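PDB 4MYK: formiminoglutamase, which hydrolyses N-formimino-L-glutamate to glutamate and formamide, as a manganese metalloenzyme with the arginase/deacetylase fold. Local coordinates for residues L19-A24 with G67-L72; F37-G42 with E95-K100; S147-R152 with Q196-H201. The protein carries 1 engineered substitution. All blocks are in the same frame, centred on the assembly; numbering follows the deposited sequence.

Interaction 1 (L19-A24 with G67-L72); sequences LSLFSA and GSVNNL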
ATOM      1  N   LEU A  19       8.794 -22.463  14.224  1.00 18.98           N
ATOM      2  CA  LEU A  19       9.970 -23.302  14.463  1.00 18.26           C
ATOM      3  C   LEU A  19       9.714 -24.454  15.459  1.00 22.75           C
ATOM      4  O   LEU A  19      10.202 -25.571  15.268  1.00 23.54           O
ATOM      5  CB  LEU A  19      11.140 -22.438  14.926  1.00 20.71           C
ATOM      6  CG  LEU A  19      12.501 -23.117  14.985  1.00 20.87           C
ATOM      7  CD1 LEU A  19      12.747 -23.861  13.689  1.00 23.73           C
ATOM      8  CD2 LEU A  19      13.581 -22.093  15.238  1.00 18.82           C
ATOM      9  N   SER A  20       8.920 -24.195  16.495  1.00 22.58           N
ATOM     10  CA  SER A  20       8.632 -25.198  17.533  1.00 23.03           C
ATOM     11  C   SER A  20       7.781 -26.396  17.079  1.00 28.63           C
ATOM     12  O   SER A  20       7.710 -27.411  17.775  1.00 29.03           O
ATOM     13  CB  SER A  20       7.971 -24.531  18.737  1.00 21.17           C
ATOM     14  OG  SER A  20       6.725 -23.973  18.367  1.00 21.87           O
ATOM     15  N   LEU A  21       7.136 -26.276  15.921  1.00 24.79           N
ATOM     16  CA  LEU A  21       6.292 -27.347  15.395  1.00 25.00           C
ATOM     17  C   LEU A  21       7.117 -28.368  14.614  1.00 24.38           C
ATOM     18  O   LEU A  21       6.629 -29.452  14.287  1.00 25.58           O
ATOM     19  CB  LEU A  21       5.185 -26.768  14.508  1.00 25.58           C
ATOM     20  CG  LEU A  21       4.300 -25.700  15.156  1.00 23.38           C
ATOM     21  CD1 LEU A  21       3.412 -25.037  14.127  1.00 18.60           C
ATOM     22  CD2 LEU A  21       3.482 -26.322  16.265  1.00 24.75           C
ATOM     23  N   PHE A  22       8.367 -28.004  14.317  1.00 26.32           N
ATOM     24  CA  PHE A  22       9.322 -28.897  13.658  1.00 22.96           C
ATOM     25  C   PHE A  22       9.936 -29.891  14.652  1.00 24.48           C
ATOM     26  O   PHE A  22      11.149 -29.944  14.841  1.00 23.90           O
ATOM     27  CB  PHE A  22      10.417 -28.078  12.975  1.00 23.16           C
ATOM     28  CG  PHE A  22       9.957 -27.376  11.726  1.00 21.15           C
ATOM     29  CD1 PHE A  22       9.414 -26.105  11.793  1.00 21.14           C
ATOM     30  CD2 PHE A  22      10.066 -27.992  10.484  1.00 20.00           C
ATOM     31  CE1 PHE A  22       8.985 -25.453  10.638  1.00 22.59           C
ATOM     32  CE2 PHE A  22       9.641 -27.354   9.332  1.00 21.23           C
ATOM     33  CZ  PHE A  22       9.095 -26.083   9.408  1.00 21.89           C
ATOM     34  N   SER A  23       9.068 -30.671  15.283  1.00 28.47           N
ATOM     35  CA  SER A  23       9.451 -31.633  16.309  1.00 29.11           C
ATOM     36  C   SER A  23       9.390 -33.061  15.753  1.00 33.26           C
ATOM     37  O   SER A  23       9.789 -34.018  16.417  1.00 40.62           O
ATOM     38  CB  SER A  23       8.514 -31.497  17.507  1.00 26.77           C
ATOM     39  OG  SER A  23       7.163 -31.643  17.100  1.00 30.15           O
ATOM     40  N   ALA A  24       8.880 -33.189  14.532  1.00 32.76           N
ATOM     41  CA  ALA A  24       8.849 -34.460  13.830  1.00 36.78           C
ATOM     42  C   ALA A  24      10.275 -34.880  13.482  1.00 38.56           C
ATOM     43  O   ALA A  24      10.961 -34.192  12.732  1.00 41.38           O
ATOM     44  CB  ALA A  24       7.992 -34.340  12.560  1.00 31.57           C
ATOM     45  N   GLY A  67       5.488 -16.336  13.452  1.00 23.25           N
ATOM     46  CA  GLY A  67       4.225 -17.051  13.580  1.00 23.61           C
ATOM     47  C   GLY A  67       3.912 -17.728  14.902  1.00 19.57           C
ATOM     48  O   GLY A  67       4.204 -18.904  15.071  1.00 20.56           O
ATOM     49  N   SER A  68       3.287 -17.011  15.826  1.00 19.11           N
ATOM     50  CA  SER A  68       2.903 -17.617  17.092  1.00 21.71           C
ATOM     51  C   SER A  68       1.998 -18.832  16.881  1.00 21.11           C
ATOM     52  O   SER A  68       0.931 -18.715  16.280  1.00 20.73           O
ATOM     53  CB  SER A  68       2.213 -16.586  17.990  1.00 27.47           C
ATOM     54  OG  SER A  68       3.064 -15.480  18.242  1.00 27.83           O
ATOM     55  N   VAL A  69       2.427 -19.998  17.375  1.00 22.43           N
ATOM     56  CA  VAL A  69       1.647 -21.236  17.227  1.00 21.51           C
ATOM     57  C   VAL A  69       0.250 -21.142  17.851  1.00 20.60           C
ATOM     58  O   VAL A  69      -0.712 -21.703  17.325  1.00 19.92           O
ATOM     59  CB  VAL A  69       2.389 -22.466  17.787  1.00 23.28           C
ATOM     60  CG1 VAL A  69       3.745 -22.595  17.121  1.00 25.56           C
ATOM     61  CG2 VAL A  69       2.548 -22.362  19.288  1.00 30.06           C
ATOM     62  N   ASN A  70       0.132 -20.428  18.967  1.00 22.09           N
ATOM     63  CA  ASN A  70      -1.194 -20.121  19.480  1.00 21.05           C
ATOM     64  C   ASN A  70      -1.558 -18.683  19.190  1.00 20.37           C
ATOM     65  O   ASN A  70      -0.944 -17.757  19.721  1.00 21.47           O
ATOM     66  CB  ASN A  70      -1.301 -20.396  20.970  1.00 27.58           C
ATOM     67  CG  ASN A  70      -2.741 -20.415  21.455  1.00 23.77           C
ATOM     68  OD1 ASN A  70      -3.685 -20.303  20.669  1.00 20.56           O
ATOM     69  ND2 ASN A  70      -2.911 -20.566  22.762  1.00 24.06           N
ATOM     70  N   ASN A  71      -2.550 -18.515  18.322  1.00 20.02           N
ATOM     71  CA  ASN A  71      -2.991 -17.209  17.880  1.00 17.85           C
ATOM     72  C   ASN A  71      -4.304 -16.880  18.567  1.00 20.91           C
ATOM     73  O   ASN A  71      -5.330 -17.505  18.301  1.00 21.04           O
ATOM     74  CB  ASN A  71      -3.169 -17.206  16.363  1.00 16.85           C
ATOM     75  CG  ASN A  71      -3.569 -15.842  15.820  1.00 18.69           C
ATOM     76  OD1 ASN A  71      -4.455 -15.181  16.353  1.00 17.13           O
ATOM     77  ND2 ASN A  71      -2.916 -15.421  14.745  1.00 20.13           N
ATOM     78  N   LEU A  72      -4.273 -15.896  19.451  1.00 17.70           N
ATOM     79  CA  LEU A  72      -5.444 -15.599  20.258  1.00 19.51           C
ATOM     80  C   LEU A  72      -6.353 -14.587  19.617  1.00 19.17           C
ATOM     81  O   LEU A  72      -7.421 -14.282  20.140  1.00 23.12           O
ATOM     82  CB  LEU A  72      -5.032 -15.143  21.644  1.00 22.23           C
ATOM     83  CG  LEU A  72      -4.781 -16.361  22.529  1.00 28.76           C
ATOM     84  CD1 LEU A  72      -3.578 -16.128  23.417  1.00 27.54           C
ATOM     85  CD2 LEU A  72      -6.038 -16.723  23.326  1.00 27.74           C
TER
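Leu21 and Val69 bring the two backbones closest, their CA atoms 7.9 Å apart. In segment 19-24, Phe22 N reaches back to Leu19 O at 3.2 Å, and Phe22 is then the centre of an inverse gamma turn. The segment 67-72 enters as a loop and becomes the short strand 70-71. All of the contact made by 67-72 falls to Val69, and within Val69 to one methyl. Its CG1 lies 3.7 Å from Leu21 CG, and Leu21 CD1 and CD2 are hardly farther from it, so the methyl sits against the branch point of the leucine. The leucine and valine side chains run antiparallel alongside one another. Val69 CG1 stands anti to its own carbonyl carbon (chi1 -56°), which brings this methyl rather than CG2 to the leucine. The join lies at the edge of the arginase/deacetylase fold, where the loop before strand 32-37 runs beside the hairpin of strands 70-71 and 76-77. Leu21 suits a buried place here, since it also packs on Leu83 of the outermost sheet strand 83-88. From the exposed side, Ser20 OG approaches Val69 CG1 at 3.5 Å; its hydrogen-bonding partner is Arg17 O, so the hydroxyl can border an apolar methyl with its polar need met. Beyond Val69, Asn70 and Leu72 pack on Ala192 of the second subunit.

Interaction 2 (F37-G42 with E95-K100); sequences FPYDEG and EEAHEK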
ATOM      1  N   PHE A  37      11.858 -25.542  -4.029  1.00 16.93           N
ATOM      2  CA  PHE A  37      12.174 -25.622  -5.450  1.00 16.83           C
ATOM      3  C   PHE A  37      12.876 -24.344  -5.942  1.00 16.90           C
ATOM      4  O   PHE A  37      12.242 -23.452  -6.528  1.00 17.46           O
ATOM      5  CB  PHE A  37      10.924 -25.945  -6.281  1.00 19.83           C
ATOM      6  CG  PHE A  37      11.233 -26.505  -7.648  1.00 21.27           C
ATOM      7  CD1 PHE A  37      11.900 -27.717  -7.782  1.00 21.72           C
ATOM      8  CD2 PHE A  37      10.855 -25.826  -8.792  1.00 18.50           C
ATOM      9  CE1 PHE A  37      12.191 -28.228  -9.026  1.00 23.97           C
ATOM     10  CE2 PHE A  37      11.136 -26.331 -10.038  1.00 20.08           C
ATOM     11  CZ  PHE A  37      11.806 -27.534 -10.158  1.00 25.37           C
ATOM     12  N   PRO A  38      14.204 -24.268  -5.719  1.00 19.22           N
ATOM     13  CA  PRO A  38      15.014 -23.081  -6.007  1.00 17.75           C
ATOM     14  C   PRO A  38      15.350 -22.933  -7.499  1.00 19.96           C
ATOM     15  O   PRO A  38      16.521 -23.014  -7.869  1.00 20.20           O
ATOM     16  CB  PRO A  38      16.300 -23.333  -5.203  1.00 19.53           C
ATOM     17  CG  PRO A  38      16.202 -24.755  -4.662  1.00 19.35           C
ATOM     18  CD  PRO A  38      15.044 -25.410  -5.329  1.00 18.62           C
ATOM     19  N   TYR A  39      14.337 -22.721  -8.339  1.00 18.85           N
ATOM     20  CA  TYR A  39      14.551 -22.519  -9.769  1.00 20.39           C
ATOM     21  C   TYR A  39      13.748 -21.333 -10.285  1.00 21.17           C
ATOM     22  O   TYR A  39      12.620 -21.107  -9.867  1.00 19.53           O
ATOM     23  CB  TYR A  39      14.226 -23.790 -10.559  1.00 23.54           C
ATOM     24  CG  TYR A  39      15.089 -24.953 -10.140  1.00 22.80           C
ATOM     25  CD1 TYR A  39      16.312 -25.192 -10.751  1.00 25.97           C
ATOM     26  CD2 TYR A  39      14.695 -25.796  -9.104  1.00 21.73           C
ATOM     27  CE1 TYR A  39      17.115 -26.252 -10.345  1.00 31.39           C
ATOM     28  CE2 TYR A  39      15.488 -26.862  -8.691  1.00 23.72           C
ATOM     29  CZ  TYR A  39      16.693 -27.085  -9.314  1.00 31.58           C
ATOM     30  OH  TYR A  39      17.477 -28.139  -8.904  1.00 33.55           O
ATOM     31  N   ASP A  40      14.345 -20.591 -11.205  1.00 17.26           N
ATOM     32  CA  ASP A  40      13.801 -19.328 -11.681  1.00 19.96           C
ATOM     33  C   ASP A  40      12.541 -19.463 -12.511  1.00 21.04           C
ATOM     34  O   ASP A  40      11.647 -18.631 -12.424  1.00 21.91           O
ATOM     35  CB  ASP A  40      14.843 -18.608 -12.553  1.00 25.18           C
ATOM     36  CG  ASP A  40      15.702 -17.632 -11.772  1.00 26.94           C
ATOM     37  OD1 ASP A  40      16.450 -16.875 -12.421  1.00 29.45           O
ATOM     38  OD2 ASP A  40      15.629 -17.611 -10.522  1.00 23.03           O
ATOM     39  N   GLU A  41      12.495 -20.494 -13.344  1.00 20.31           N
ATOM     40  CA  GLU A  41      11.570 -20.530 -14.481  1.00 23.16           C
ATOM     41  C   GLU A  41      10.082 -20.301 -14.182  1.00 18.90           C
ATOM     42  O   GLU A  41       9.466 -20.991 -13.369  1.00 19.64           O
ATOM     43  CB  GLU A  41      11.779 -21.803 -15.299  1.00 22.84           C
ATOM     44  CG  GLU A  41      13.116 -21.843 -16.034  1.00 27.57           C
ATOM     45  CD  GLU A  41      14.311 -22.192 -15.137  1.00 28.72           C
ATOM     46  OE1 GLU A  41      14.094 -22.558 -13.961  1.00 29.26           O
ATOM     47  OE2 GLU A  41      15.468 -22.110 -15.620  1.00 29.06           O
ATOM     48  N   GLY A  42       9.521 -19.317 -14.877  1.00 21.07           N
ATOM     49  CA  GLY A  42       8.135 -18.928 -14.725  1.00 19.01           C
ATOM     50  C   GLY A  42       7.959 -17.562 -15.351  1.00 21.95           C
ATOM     51  O   GLY A  42       8.212 -17.379 -16.536  1.00 21.91           O
ATOM     52  N   GLU A  95      14.720 -30.461 -16.247  1.00 31.77           N
ATOM     53  CA  GLU A  95      13.663 -31.437 -16.430  1.00 26.36           C
ATOM     54  C   GLU A  95      13.788 -32.541 -15.392  1.00 25.45           C
ATOM     55  O   GLU A  95      12.791 -33.096 -14.944  1.00 27.13           O
ATOM     56  CB  GLU A  95      13.728 -32.023 -17.840  1.00 33.46           C
ATOM     57  CG  GLU A  95      13.738 -30.969 -18.945  1.00 37.19           C
ATOM     58  CD  GLU A  95      15.065 -30.218 -19.040  1.00 42.32           C
ATOM     59  OE1 GLU A  95      16.128 -30.883 -19.022  1.00 42.15           O
ATOM     60  OE2 GLU A  95      15.045 -28.967 -19.138  1.00 43.31           O
ATOM     61  N   GLU A  96      15.013 -32.866 -15.006  1.00 24.97           N
ATOM     62  CA  GLU A  96      15.206 -33.846 -13.947  1.00 25.74           C
ATOM     63  C   GLU A  96      14.721 -33.285 -12.606  1.00 26.53           C
ATOM     64  O   GLU A  96      14.116 -34.000 -11.808  1.00 23.53           O
ATOM     65  CB  GLU A  96      16.670 -34.266 -13.866  1.00 28.34           C
ATOM     66  CG  GLU A  96      16.970 -35.291 -12.794  1.00 30.85           C
ATOM     67  CD  GLU A  96      18.442 -35.629 -12.744  1.00 37.70           C
ATOM     68  OE1 GLU A  96      19.237 -34.880 -13.357  1.00 39.24           O
ATOM     69  OE2 GLU A  96      18.801 -36.638 -12.103  1.00 35.87           O
ATOM     70  N   ALA A  97      14.980 -32.003 -12.366  1.00 22.81           N
ATOM     71  CA  ALA A  97      14.491 -31.342 -11.158  1.00 22.78           C
ATOM     72  C   ALA A  97      12.971 -31.373 -11.121  1.00 21.65           C
ATOM     73  O   ALA A  97      12.367 -31.488 -10.063  1.00 24.14           O
ATOM     74  CB  ALA A  97      14.994 -29.909 -11.097  1.00 24.13           C
ATOM     75  N   HIS A  98      12.357 -31.274 -12.288  1.00 20.76           N
ATOM     76  CA  HIS A  98      10.914 -31.396 -12.399  1.00 21.35           C
ATOM     77  C   HIS A  98      10.439 -32.786 -12.035  1.00 21.66           C
ATOM     78  O   HIS A  98       9.403 -32.958 -11.396  1.00 19.91           O
ATOM     79  CB  HIS A  98      10.482 -31.081 -13.824  1.00 25.08           C
ATOM     80  CG  HIS A  98      10.402 -29.620 -14.104  1.00 29.03           C
ATOM     81  ND1 HIS A  98       9.209 -28.977 -14.339  1.00 27.04           N
ATOM     82  CD2 HIS A  98      11.361 -28.666 -14.143  1.00 33.13           C
ATOM     83  CE1 HIS A  98       9.439 -27.690 -14.536  1.00 30.82           C
ATOM     84  NE2 HIS A  98      10.735 -27.476 -14.418  1.00 30.42           N
ATOM     85  N   GLU A  99      11.199 -33.780 -12.468  1.00 21.89           N
ATOM     86  CA  GLU A  99      10.848 -35.165 -12.208  1.00 23.40           C
ATOM     87  C   GLU A  99      10.972 -35.482 -10.734  1.00 22.18           C
ATOM     88  O   GLU A  99      10.097 -36.114 -10.159  1.00 22.09           O
ATOM     89  CB  GLU A  99      11.752 -36.096 -13.002  1.00 24.70           C
ATOM     90  CG  GLU A  99      11.626 -35.954 -14.506  1.00 26.20           C
ATOM     91  CD  GLU A  99      12.454 -36.989 -15.219  1.00 30.79           C
ATOM     92  OE1 GLU A  99      12.454 -38.148 -14.758  1.00 32.46           O
ATOM     93  OE2 GLU A  99      13.118 -36.648 -16.222  1.00 42.98           O
ATOM     94  N   LYS A 100      12.064 -35.040 -10.123  1.00 20.69           N
ATOM     95  CA  LYS A 100      12.297 -35.313  -8.711  1.00 25.01           C
ATOM     96  C   LYS A 100      11.312 -34.563  -7.820  1.00 22.84           C
ATOM     97  O   LYS A 100      10.951 -35.042  -6.743  1.00 19.58           O
ATOM     98  CB  LYS A 100      13.718 -34.931  -8.321  1.00 27.76           C
ATOM     99  CG  LYS A 100      14.788 -35.569  -9.158  1.00 25.68           C
ATOM    100  CD  LYS A 100      16.125 -35.175  -8.602  1.00 30.73           C
ATOM    101  CE  LYS A 100      16.103 -35.303  -7.090  1.00 35.35           C
ATOM    102  NZ  LYS A 100      17.476 -35.390  -6.510  1.00 35.03           N
TER
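In the arginase/deacetylase alpha/beta fold, the loop that follows strand 32-37 turns over the end of the parallel sheet and meets the first turns of helix 94-110, with Phe37 and Tyr39 facing Ala97 and His98. Phe37 swings its ring to the helix with CG anti to the backbone N (chi1 -160°). Its CE1 lies 3.4 Å from Ala97 O and 3.9 Å from Ala97 CB. The far rim of the ring points its edge at the face of His98, an edge-to-face (T-shaped) pair with centroids 5.7 Å apart and planes at 89°; the nearest atoms, Phe37 CZ and His98 CD2, are 4.2 Å apart. Tyr39 comes to the same methyl, with CZ 3.7 Å from Ala97 CB. Ala97 suits this place because a single methyl leaves room for Phe37 to reach the backbone carbonyl while Tyr39 rests on the methyl itself. The rings also meet each other: Tyr39 CD2 sits 3.4 Å above the plane of Phe37, over its centre. An inverse gamma turn centred on Pro38 separates them in the chain. Tyr39 OH is hydrogen-bonded to Ile89 O in the loop ahead of the helix. Phe37 bonds through its backbone to Ile118 of strand 114-119 and touches Leu101 one turn farther along, so the contact ties the carboxyl end of strand 32-37 to the helix packed beside it.

Interaction 3 (S147-R152 with Q196-H201); sequences SHLDVR and QYVRDH. With MN (manganese (II) ion), chain C.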
ATOM      1  N   SER A 147      -2.256 -13.295 -10.942  1.00 18.68           N
ATOM      2  CA  SER A 147      -2.689 -12.110 -11.685  1.00 15.32           C
ATOM      3  C   SER A 147      -2.553 -12.381 -13.175  1.00 19.00           C
ATOM      4  O   SER A 147      -3.087 -11.655 -14.009  1.00 21.73           O
ATOM      5  CB  SER A 147      -1.887 -10.869 -11.282  1.00 16.55           C
ATOM      6  OG  SER A 147      -0.510 -10.999 -11.581  1.00 19.60           O
ATOM      7  N   HIS A 148      -1.822 -13.445 -13.485  1.00 20.61           N
ATOM      8  CA  HIS A 148      -1.559 -13.848 -14.856  1.00 23.53           C
ATOM      9  C   HIS A 148      -2.386 -15.079 -15.220  1.00 23.63           C
ATOM     10  O   HIS A 148      -2.698 -15.928 -14.380  1.00 21.09           O
ATOM     11  CB  HIS A 148      -0.061 -14.125 -15.081  1.00 18.83           C
ATOM     12  CG  HIS A 148       0.826 -12.962 -14.757  1.00 20.48           C
ATOM     13  ND1 HIS A 148       1.617 -12.921 -13.632  1.00 17.98           N
ATOM     14  CD2 HIS A 148       1.031 -11.789 -15.402  1.00 23.81           C
ATOM     15  CE1 HIS A 148       2.277 -11.776 -13.597  1.00 18.09           C
ATOM     16  NE2 HIS A 148       1.936 -11.068 -14.659  1.00 21.54           N
ATOM     17  N   LEU A 149      -2.753 -15.136 -16.491  1.00 28.09           N
ATOM     18  CA  LEU A 149      -3.409 -16.285 -17.072  1.00 29.14           C
ATOM     19  C   LEU A 149      -2.625 -16.580 -18.346  1.00 34.78           C
ATOM     20  O   LEU A 149      -2.957 -16.090 -19.426  1.00 33.59           O
ATOM     21  CB  LEU A 149      -4.881 -15.953 -17.336  1.00 30.21           C
ATOM     22  CG  LEU A 149      -5.688 -16.569 -18.476  1.00 31.59           C
ATOM     23  CD1 LEU A 149      -5.320 -18.028 -18.743  1.00 33.65           C
ATOM     24  CD2 LEU A 149      -7.176 -16.405 -18.167  1.00 29.97           C
ATOM     25  N   ASP A 150      -1.554 -17.356 -18.188  1.00 35.98           N
ATOM     26  CA  ASP A 150      -0.599 -17.630 -19.262  1.00 34.74           C
ATOM     27  C   ASP A 150      -0.607 -19.113 -19.613  1.00 35.93           C
ATOM     28  O   ASP A 150      -0.132 -19.953 -18.843  1.00 33.94           O
ATOM     29  CB  ASP A 150       0.802 -17.185 -18.840  1.00 35.57           C
ATOM     30  CG  ASP A 150       1.818 -17.330 -19.947  1.00 36.37           C
ATOM     31  OD1 ASP A 150       1.517 -17.994 -20.957  1.00 35.94           O
ATOM     32  OD2 ASP A 150       2.928 -16.784 -19.800  1.00 36.50           O
ATOM     33  N   VAL A 151      -1.153 -19.443 -20.775  1.00 37.68           N
ATOM     34  CA  VAL A 151      -1.374 -20.843 -21.077  1.00 34.33           C
ATOM     35  C   VAL A 151      -1.071 -21.184 -22.534  1.00 37.24           C
ATOM     36  O   VAL A 151      -1.818 -21.918 -23.169  1.00 36.72           O
ATOM     37  CB  VAL A 151      -2.811 -21.265 -20.679  1.00 34.40           C
ATOM     38  CG1 VAL A 151      -2.934 -22.765 -20.647  1.00 35.44           C
ATOM     39  CG2 VAL A 151      -3.162 -20.705 -19.308  1.00 36.22           C
ATOM     40  N   ARG A 152       0.048 -20.670 -23.043  1.00 40.77           N
ATOM     41  CA  ARG A 152       0.434 -20.835 -24.450  1.00 38.05           C
ATOM     42  C   ARG A 152       0.903 -22.249 -24.817  1.00 40.68           C
ATOM     43  O   ARG A 152       2.060 -22.467 -25.201  1.00 41.35           O
ATOM     44  CB  ARG A 152       1.524 -19.826 -24.790  1.00 39.59           C
ATOM     45  CG  ARG A 152       2.664 -19.855 -23.791  1.00 39.26           C
ATOM     46  CD  ARG A 152       3.539 -18.626 -23.925  1.00 46.45           C
ATOM     47  NE  ARG A 152       2.959 -17.456 -23.269  1.00 46.37           N
ATOM     48  CZ  ARG A 152       3.337 -16.205 -23.509  1.00 43.71           C
ATOM     49  NH1 ARG A 152       4.287 -15.962 -24.403  1.00 44.14           N
ATOM     50  NH2 ARG A 152       2.758 -15.200 -22.867  1.00 42.27           N
ATOM     51  N   GLN A 196      -9.989 -17.728 -23.877  1.00 20.55           N
ATOM     52  CA  GLN A 196     -10.661 -18.659 -24.780  1.00 21.72           C
ATOM     53  C   GLN A 196     -10.290 -20.128 -24.511  1.00 20.22           C
ATOM     54  O   GLN A 196     -11.169 -20.978 -24.372  1.00 19.86           O
ATOM     55  CB  GLN A 196     -10.344 -18.271 -26.225  1.00 19.25           C
ATOM     56  CG  GLN A 196     -10.661 -19.324 -27.241  1.00 20.94           C
ATOM     57  CD  GLN A 196     -10.399 -18.858 -28.662  1.00 22.84           C
ATOM     58  OE1 GLN A 196      -9.441 -19.296 -29.303  1.00 24.28           O
ATOM     59  NE2 GLN A 196     -11.251 -17.970 -29.161  1.00 22.26           N
ATOM     60  N   TYR A 197      -8.992 -20.415 -24.422  1.00 19.65           N
ATOM     61  CA  TYR A 197      -8.497 -21.778 -24.160  1.00 21.12           C
ATOM     62  C   TYR A 197      -9.047 -22.397 -22.865  1.00 22.34           C
ATOM     63  O   TYR A 197      -9.581 -23.502 -22.863  1.00 21.93           O
ATOM     64  CB  TYR A 197      -6.957 -21.801 -24.147  1.00 22.47           C
ATOM     65  CG  TYR A 197      -6.353 -23.174 -23.881  1.00 28.00           C
ATOM     66  CD1 TYR A 197      -5.841 -23.508 -22.631  1.00 25.03           C
ATOM     67  CD2 TYR A 197      -6.308 -24.138 -24.880  1.00 35.28           C
ATOM     68  CE1 TYR A 197      -5.297 -24.770 -22.387  1.00 30.90           C
ATOM     69  CE2 TYR A 197      -5.767 -25.398 -24.648  1.00 33.17           C
ATOM     70  CZ  TYR A 197      -5.262 -25.712 -23.402  1.00 31.19           C
ATOM     71  OH  TYR A 197      -4.719 -26.968 -23.183  1.00 30.95           O
ATOM     72  N   VAL A 198      -8.889 -21.687 -21.756  1.00 23.41           N
ATOM     73  CA  VAL A 198      -9.429 -22.129 -20.475  1.00 22.62           C
ATOM     74  C   VAL A 198     -10.929 -22.369 -20.558  1.00 22.05           C
ATOM     75  O   VAL A 198     -11.425 -23.425 -20.167  1.00 22.54           O
ATOM     76  CB  VAL A 198      -9.197 -21.070 -19.374  1.00 23.84           C
ATOM     77  CG1 VAL A 198      -9.952 -21.454 -18.108  1.00 23.05           C
ATOM     78  CG2 VAL A 198      -7.709 -20.882 -19.100  1.00 23.85           C
ATOM     79  N   ARG A 199     -11.657 -21.376 -21.055  1.00 23.86           N
ATOM     80  CA  ARG A 199     -13.103 -21.479 -21.103  1.00 20.96           C
ATOM     81  C   ARG A 199     -13.549 -22.569 -22.054  1.00 21.41           C
ATOM     82  O   ARG A 199     -14.517 -23.272 -21.774  1.00 20.19           O
ATOM     83  CB  ARG A 199     -13.731 -20.127 -21.421  1.00 23.11           C
ATOM     84  CG  ARG A 199     -13.810 -19.247 -20.174  1.00 23.97           C
ATOM     85  CD  ARG A 199     -13.894 -17.776 -20.508  1.00 24.90           C
ATOM     86  NE  ARG A 199     -14.226 -16.975 -19.335  1.00 29.02           N
ATOM     87  CZ  ARG A 199     -14.373 -15.650 -19.344  1.00 32.98           C
ATOM     88  NH1 ARG A 199     -14.209 -14.965 -20.475  1.00 25.89           N
ATOM     89  NH2 ARG A 199     -14.684 -15.010 -18.218  1.00 28.00           N
ATOM     90  N   ASP A 200     -12.823 -22.731 -23.158  1.00 20.22           N
ATOM     91  CA  ASP A 200     -13.091 -23.828 -24.091  1.00 21.86           C
ATOM     92  C   ASP A 200     -12.760 -25.190 -23.484  1.00 23.38           C
ATOM     93  O   ASP A 200     -13.102 -26.232 -24.036  1.00 25.27           O
ATOM     94  CB  ASP A 200     -12.328 -23.641 -25.402  1.00 23.34           C
ATOM     95  CG  ASP A 200     -13.033 -22.690 -26.359  1.00 22.19           C
ATOM     96  OD1 ASP A 200     -14.133 -22.195 -26.031  1.00 24.16           O
ATOM     97  OD2 ASP A 200     -12.475 -22.434 -27.444  1.00 23.44           O
ATOM     98  N   HIS A 201     -12.079 -25.169 -22.348  1.00 22.28           N
ATOM     99  CA  HIS A 201     -11.822 -26.382 -21.597  1.00 22.81           C
ATOM    100  C   HIS A 201     -12.758 -26.441 -20.406  1.00 20.69           C
ATOM    101  O   HIS A 201     -12.638 -27.322 -19.560  1.00 25.16           O
ATOM    102  CB  HIS A 201     -10.363 -26.436 -21.137  1.00 24.75           C
ATOM    103  CG  HIS A 201      -9.430 -27.015 -22.156  1.00 26.56           C
ATOM    104  ND1 HIS A 201      -8.885 -26.268 -23.177  1.00 31.06           N
ATOM    105  CD2 HIS A 201      -8.950 -28.271 -22.311  1.00 27.61           C
ATOM    106  CE1 HIS A 201      -8.114 -27.039 -23.922  1.00 30.92           C
ATOM    107  NE2 HIS A 201      -8.133 -28.258 -23.415  1.00 31.33           N
TER
HETATM  108 MN    MN C 401       1.801 -14.483 -11.986  1.00 19.09          MN
HETATM  109  O   HOH W   1       2.876 -15.756 -13.716  1.00 20.34           O
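The irregular segment 147-152 approaches helix 192-200 most closely where Val151 CA and Tyr197 CA are 7.8 Å apart. Val151 lies nearly perpendicular to the tyrosine side chain, its CG1 resting 3.6 Å from Tyr197 CE1. Having CG1 anti to its backbone N (chi1 -165°) gives that methyl to the tyrosine. Leu149 CD1 meets Val198 CG2 at 3.7 Å, and both residues also pack on Leu205 and Glu182 of the neighbouring strands. These branched apolar side chains suit a buried seam between loop and helix. On the helix side, His201 ND1 donates to Tyr197 O at 2.9 Å, the oxygen lying in the imidazole plane. The alternate residues of the loop serve polar roles: His148 ND1 binds manganese at 2.3 Å, alongside Asp146, Asp236, Asp238 and a water, while Arg152 NE forms a salt bridge with Asp150 OD1 at 2.8 Å. Asp150 is a ligand of the other manganese in a structure of this protein, yet in this model it is not bound to the metal. The contacts of Leu149 and Val151 with the helix involve no polar atom, and so leave the metal chemistry to the loop's other residues.

In the fold
The three contacts are spread along the single parallel sheet. Interactions 1 and 3 lie on opposite sides of the chain's centre, their centres 38 Å apart, at the two outermost strands 83-88 and 204-207. Interaction 2 lies between them in space, 22 Å from interaction 3 centre to centre. Along the chain, interactions 1 and 2 cross, whereas 3 follows after both. Interactions 1 and 3 are buried; interaction 3 meets through apolar atoms alone, and interaction 1 adds one serine hydroxyl on its exposed side. Interaction 2 is partly buried and the most aromatic. Interaction 3 alone includes a manganese ligand, and interaction 1 alone lies away from the annotated sites, beside a subunit interface.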